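Local coordinates for protein formyltransferase PseJ (Anoxybacillus kamchatkensis G10, PDB 6EDK) that belongs to the formyltransferase family and binds N-{4-[{[(6S)-2-amino-4-oxo-3,4,5,6,7,8-hexahydropteridin-6-yl]methyl}(formyl)amino]benzoyl}-L-glutamic acid in a pocket of its single chain, at residues L63-Y72 against I82-L93. Sequence-based numbering, arbitrary orientation. Where two conformers were deposited one is given.
Sequences LNNVDFIISY and IVERFKQRAINL. With 1YA (N-{4-[{[(6S)-2-amino-4-oxo-3,4,5,6,7,8-hexahydropteridin-6-yl]methyl}(formyl)amino]benzoyl}-L-glutamic acid), chain D.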
# COMPACT_ATOMS: atom_id res chain seq x y z
N LEU A 63 -9.24 -17.80 -4.88
CA LEU A 63 -9.95 -16.77 -5.60
C LEU A 63 -11.42 -17.08 -5.88
O LEU A 63 -12.16 -16.17 -6.27
CB LEU A 63 -9.24 -16.51 -6.92
CG LEU A 63 -7.82 -16.00 -6.77
CD1 LEU A 63 -7.13 -15.96 -8.10
CD2 LEU A 63 -7.82 -14.59 -6.13
N ASN A 64 -11.88 -18.31 -5.69
CA ASN A 64 -13.24 -18.62 -6.09
C ASN A 64 -14.22 -17.82 -5.26
O ASN A 64 -14.11 -17.75 -4.03
CB ASN A 64 -13.57 -20.11 -5.90
CG ASN A 64 -12.70 -21.05 -6.74
OD1 ASN A 64 -12.05 -20.68 -7.70
ND2 ASN A 64 -12.74 -22.33 -6.38
N ASN A 65 -15.23 -17.27 -5.93
CA ASN A 65 -16.33 -16.57 -5.28
C ASN A 65 -15.88 -15.31 -4.52
O ASN A 65 -16.59 -14.82 -3.63
CB ASN A 65 -17.05 -17.50 -4.32
CG ASN A 65 -17.66 -18.68 -5.02
OD1 ASN A 65 -17.46 -19.83 -4.62
ND2 ASN A 65 -18.39 -18.41 -6.10
N VAL A 66 -14.73 -14.77 -4.86
CA VAL A 66 -14.22 -13.54 -4.22
C VAL A 66 -14.81 -12.33 -4.93
O VAL A 66 -14.71 -12.20 -6.15
CB VAL A 66 -12.69 -13.52 -4.26
CG1 VAL A 66 -12.14 -12.07 -3.90
CG2 VAL A 66 -12.16 -14.53 -3.33
N ASP A 67 -15.37 -11.42 -4.15
CA ASP A 67 -15.97 -10.21 -4.69
C ASP A 67 -14.98 -9.03 -4.71
O ASP A 67 -15.09 -8.18 -5.59
CB ASP A 67 -17.16 -9.78 -3.85
CG ASP A 67 -18.29 -10.75 -3.94
OD1 ASP A 67 -18.57 -11.17 -5.07
OD2 ASP A 67 -18.85 -11.09 -2.89
N PHE A 68 -13.99 -9.01 -3.80
CA PHE A 68 -13.12 -7.83 -3.65
C PHE A 68 -11.81 -8.28 -3.04
O PHE A 68 -11.82 -9.16 -2.18
CB PHE A 68 -13.81 -6.79 -2.80
CG PHE A 68 -13.37 -5.37 -3.10
CD1 PHE A 68 -14.03 -4.62 -4.06
CD2 PHE A 68 -12.32 -4.81 -2.41
CE1 PHE A 68 -13.62 -3.32 -4.35
CE2 PHE A 68 -11.91 -3.53 -2.71
CZ PHE A 68 -12.56 -2.78 -3.68
N ILE A 69 -10.70 -7.75 -3.54
CA ILE A 69 -9.37 -8.06 -3.02
C ILE A 69 -8.78 -6.80 -2.39
O ILE A 69 -8.83 -5.74 -3.01
CB ILE A 69 -8.42 -8.56 -4.11
CG1 ILE A 69 -9.02 -9.90 -4.71
CG2 ILE A 69 -7.07 -8.75 -3.58
CD1 ILE A 69 -8.28 -10.37 -5.92
N ILE A 70 -8.24 -6.92 -1.17
CA ILE A 70 -7.49 -5.82 -0.54
C ILE A 70 -6.09 -6.34 -0.26
O ILE A 70 -5.90 -7.30 0.49
CB ILE A 70 -8.16 -5.34 0.76
CG1 ILE A 70 -9.55 -4.82 0.51
CG2 ILE A 70 -7.26 -4.19 1.44
CD1 ILE A 70 -10.38 -4.65 1.78
N SER A 71 -5.08 -5.75 -0.90
CA SER A 71 -3.73 -6.15 -0.54
C SER A 71 -3.09 -5.05 0.32
O SER A 71 -3.21 -3.86 0.02
CB SER A 71 -2.82 -6.44 -1.74
OG SER A 71 -2.54 -5.36 -2.58
N TYR A 72 -2.42 -5.47 1.37
CA TYR A 72 -1.81 -4.56 2.37
C TYR A 72 -0.60 -5.32 2.88
O TYR A 72 -0.73 -6.20 3.74
CB TYR A 72 -2.79 -4.21 3.47
CG TYR A 72 -2.21 -3.25 4.53
CD1 TYR A 72 -1.13 -2.45 4.22
CD2 TYR A 72 -2.77 -3.16 5.81
CE1 TYR A 72 -0.60 -1.57 5.20
CE2 TYR A 72 -2.22 -2.28 6.77
CZ TYR A 72 -1.17 -1.51 6.44
OH TYR A 72 -0.58 -0.60 7.35
N ILE A 82 -5.18 -12.33 -13.08
CA ILE A 82 -5.92 -12.01 -11.86
C ILE A 82 -6.32 -10.53 -11.85
O ILE A 82 -7.48 -10.18 -11.53
CB ILE A 82 -5.07 -12.39 -10.64
CG1 ILE A 82 -4.75 -13.89 -10.60
CG2 ILE A 82 -5.80 -12.08 -9.36
CD1 ILE A 82 -3.81 -14.27 -9.44
N VAL A 83 -5.37 -9.66 -12.23
CA VAL A 83 -5.64 -8.22 -12.31
C VAL A 83 -6.82 -7.95 -13.22
O VAL A 83 -7.75 -7.22 -12.84
CB VAL A 83 -4.37 -7.50 -12.80
CG1 VAL A 83 -4.69 -6.05 -13.17
CG2 VAL A 83 -3.30 -7.56 -11.74
N GLU A 84 -6.83 -8.57 -14.43
CA GLU A 84 -7.94 -8.32 -15.34
C GLU A 84 -9.23 -8.87 -14.78
O GLU A 84 -10.27 -8.20 -14.83
CB GLU A 84 -7.65 -8.93 -16.71
CG GLU A 84 -8.66 -8.50 -17.79
CD GLU A 84 -8.54 -7.01 -18.13
OE1 GLU A 84 -7.47 -6.41 -17.88
OE2 GLU A 84 -9.53 -6.43 -18.65
N ARG A 85 -9.20 -10.07 -14.21
CA ARG A 85 -10.43 -10.64 -13.67
C ARG A 85 -11.01 -9.77 -12.58
O ARG A 85 -12.23 -9.69 -12.42
CB ARG A 85 -10.13 -12.04 -13.11
CG ARG A 85 -11.28 -12.66 -12.33
CD ARG A 85 -10.90 -14.13 -11.96
NE ARG A 85 -11.86 -14.70 -11.03
CZ ARG A 85 -11.65 -15.82 -10.32
NH1 ARG A 85 -10.49 -16.45 -10.41
NH2 ARG A 85 -12.58 -16.26 -9.50
N PHE A 86 -10.16 -9.09 -11.82
CA PHE A 86 -10.65 -8.28 -10.71
C PHE A 86 -10.56 -6.78 -10.98
O PHE A 86 -10.56 -5.99 -10.04
CB PHE A 86 -9.90 -8.66 -9.42
CG PHE A 86 -10.32 -10.01 -8.87
CD1 PHE A 86 -11.43 -10.10 -8.07
CD2 PHE A 86 -9.62 -11.16 -9.19
CE1 PHE A 86 -11.85 -11.34 -7.57
CE2 PHE A 86 -10.01 -12.38 -8.73
CZ PHE A 86 -11.14 -12.48 -7.92
N LYS A 87 -10.56 -6.36 -12.25
CA LYS A 87 -10.64 -4.94 -12.59
C LYS A 87 -11.69 -4.25 -11.74
O LYS A 87 -12.83 -4.72 -11.62
CB LYS A 87 -10.97 -4.72 -14.06
CG LYS A 87 -9.74 -4.79 -15.00
CD LYS A 87 -8.58 -3.88 -14.53
CE LYS A 87 -7.71 -3.42 -15.72
NZ LYS A 87 -6.30 -3.08 -15.34
N GLN A 88 -11.29 -3.13 -11.14
CA GLN A 88 -12.15 -2.28 -10.31
C GLN A 88 -12.67 -3.02 -9.08
O GLN A 88 -13.59 -2.55 -8.38
CB GLN A 88 -13.27 -1.64 -11.13
CG GLN A 88 -12.75 -0.73 -12.32
CD GLN A 88 -12.00 0.55 -11.85
OE1 GLN A 88 -10.76 0.66 -11.95
NE2 GLN A 88 -12.76 1.53 -11.36
N ARG A 89 -12.04 -4.13 -8.73
CA ARG A 89 -12.42 -4.88 -7.55
C ARG A 89 -11.21 -5.28 -6.73
O ARG A 89 -11.33 -6.15 -5.87
CB ARG A 89 -13.22 -6.14 -7.94
CG ARG A 89 -14.53 -5.89 -8.67
CD ARG A 89 -15.35 -7.22 -8.86
NE ARG A 89 -14.69 -8.16 -9.78
CZ ARG A 89 -14.80 -9.50 -9.69
NH1 ARG A 89 -15.53 -10.05 -8.72
NH2 ARG A 89 -14.17 -10.29 -10.56
N ALA A 90 -10.03 -4.71 -7.02
CA ALA A 90 -8.82 -5.04 -6.27
C ALA A 90 -8.03 -3.75 -5.98
O ALA A 90 -7.64 -3.05 -6.92
CB ALA A 90 -7.94 -5.97 -7.04
N ILE A 91 -7.74 -3.50 -4.70
CA ILE A 91 -7.04 -2.30 -4.28
C ILE A 91 -5.80 -2.68 -3.49
O ILE A 91 -5.74 -3.74 -2.91
CB ILE A 91 -7.89 -1.36 -3.46
CG1 ILE A 91 -8.27 -1.92 -2.08
CG2 ILE A 91 -9.14 -0.90 -4.18
CD1 ILE A 91 -9.14 -1.07 -1.30
N ASN A 92 -4.85 -1.74 -3.37
CA ASN A 92 -3.62 -1.95 -2.63
C ASN A 92 -3.40 -0.69 -1.76
O ASN A 92 -3.78 0.42 -2.20
CB ASN A 92 -2.44 -2.12 -3.55
CG ASN A 92 -1.12 -2.39 -2.81
OD1 ASN A 92 -1.00 -3.33 -2.05
ND2 ASN A 92 -0.11 -1.55 -3.07
N LEU A 93 -2.90 -0.92 -0.55
CA LEU A 93 -2.51 0.12 0.43
C LEU A 93 -1.00 0.25 0.45
O LEU A 93 -0.27 -0.66 0.90
CB LEU A 93 -3.00 -0.23 1.84
CG LEU A 93 -4.47 -0.05 2.16
CD1 LEU A 93 -5.44 -0.64 1.15
CD2 LEU A 93 -4.81 -0.57 3.54
N1 1YA D . 0.78 -6.77 -7.81
C2 1YA D . 0.41 -5.96 -8.99
NA2 1YA D . 0.22 -6.59 -10.29
N3 1YA D . 0.18 -4.47 -8.92
C4 1YA D . 0.38 -3.74 -7.66
O4 1YA D . 0.19 -2.54 -7.67
C4A 1YA D . 0.76 -4.56 -6.48
N5 1YA D . 0.89 -3.94 -5.26
C6 1YA D . 1.73 -4.74 -4.23
C7 1YA D . 1.44 -6.07 -4.14
N8 1YA D . 1.27 -6.85 -5.49
C8A 1YA D . 0.93 -6.10 -6.55
C9 1YA D . 3.19 -4.50 -4.67
N10 1YA D . 4.18 -5.08 -3.73
C11 1YA D . 7.58 -7.02 -5.34
C12 1YA D . 6.72 -7.75 -4.53
C13 1YA D . 5.59 -7.13 -4.01
C14 1YA D . 5.36 -5.79 -4.30
C15 1YA D . 6.23 -5.07 -5.10
C16 1YA D . 7.35 -5.69 -5.62
C17 1YA D . 8.86 -7.67 -5.93
N 1YA D . 10.08 -6.83 -5.78
CA 1YA D . 11.43 -7.24 -6.25
CB 1YA D . 11.46 -7.27 -7.80
CG 1YA D . 10.34 -6.43 -8.44
CD 1YA D . 10.60 -6.14 -9.93
OE1 1YA D . 9.89 -5.30 -10.54
OE2 1YA D . 11.52 -6.76 -10.53
CT 1YA D . 12.48 -6.25 -5.67
O2 1YA D . 12.14 -5.25 -4.98
O1 1YA D . 13.70 -6.44 -5.89
C18 1YA D . 4.08 -4.93 -2.29
O5 1YA D . 3.17 -4.35 -1.80
O 1YA D . 8.84 -8.74 -6.42
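Arg89 O accepts a hydrogen bond from Ile69 N at 2.9 Å, lies 3.3 Å from Phe68 CA in a CA-H...O contact, and sits over one face of the Phe68 ring. It starts the parallel pairing of strands 68-71 and 90-93, the two strands of a beta-alpha-beta unit linked through helix 80-85. The ladder continues from Ile91 N to Ile69 O, from Ser71 N to Ile91 O (2.9 Å, N-H...O angle 174°) and from Leu93 N to Ser71 O. Just past the helix, Ile69 CD1 stands over the centre of one face of the Phe86 ring, 3.6 Å from the centroid in a CH-pi contact, and Phe86 CD1 rests over the centre of the Arg89 guanidinium, which is displaced toward the ring rim on the side away from Ile69. Arg89 gets there by bending at chi3 (-67°), and its NH2 donates to Arg85 O at 2.8 Å. Val66 O meets the Phe86 ring edge in its plane, and Leu63 CD1 meets Ile82 CD1 of the helix at 4.0 Å. Helix 147-169 covers Ile70, Tyr72 and Leu93. Further along, Asn92 reaches the bound ligand near its N5, and Leu93 CD2 lies over the Tyr72 ring, 4.1 Å from its centroid.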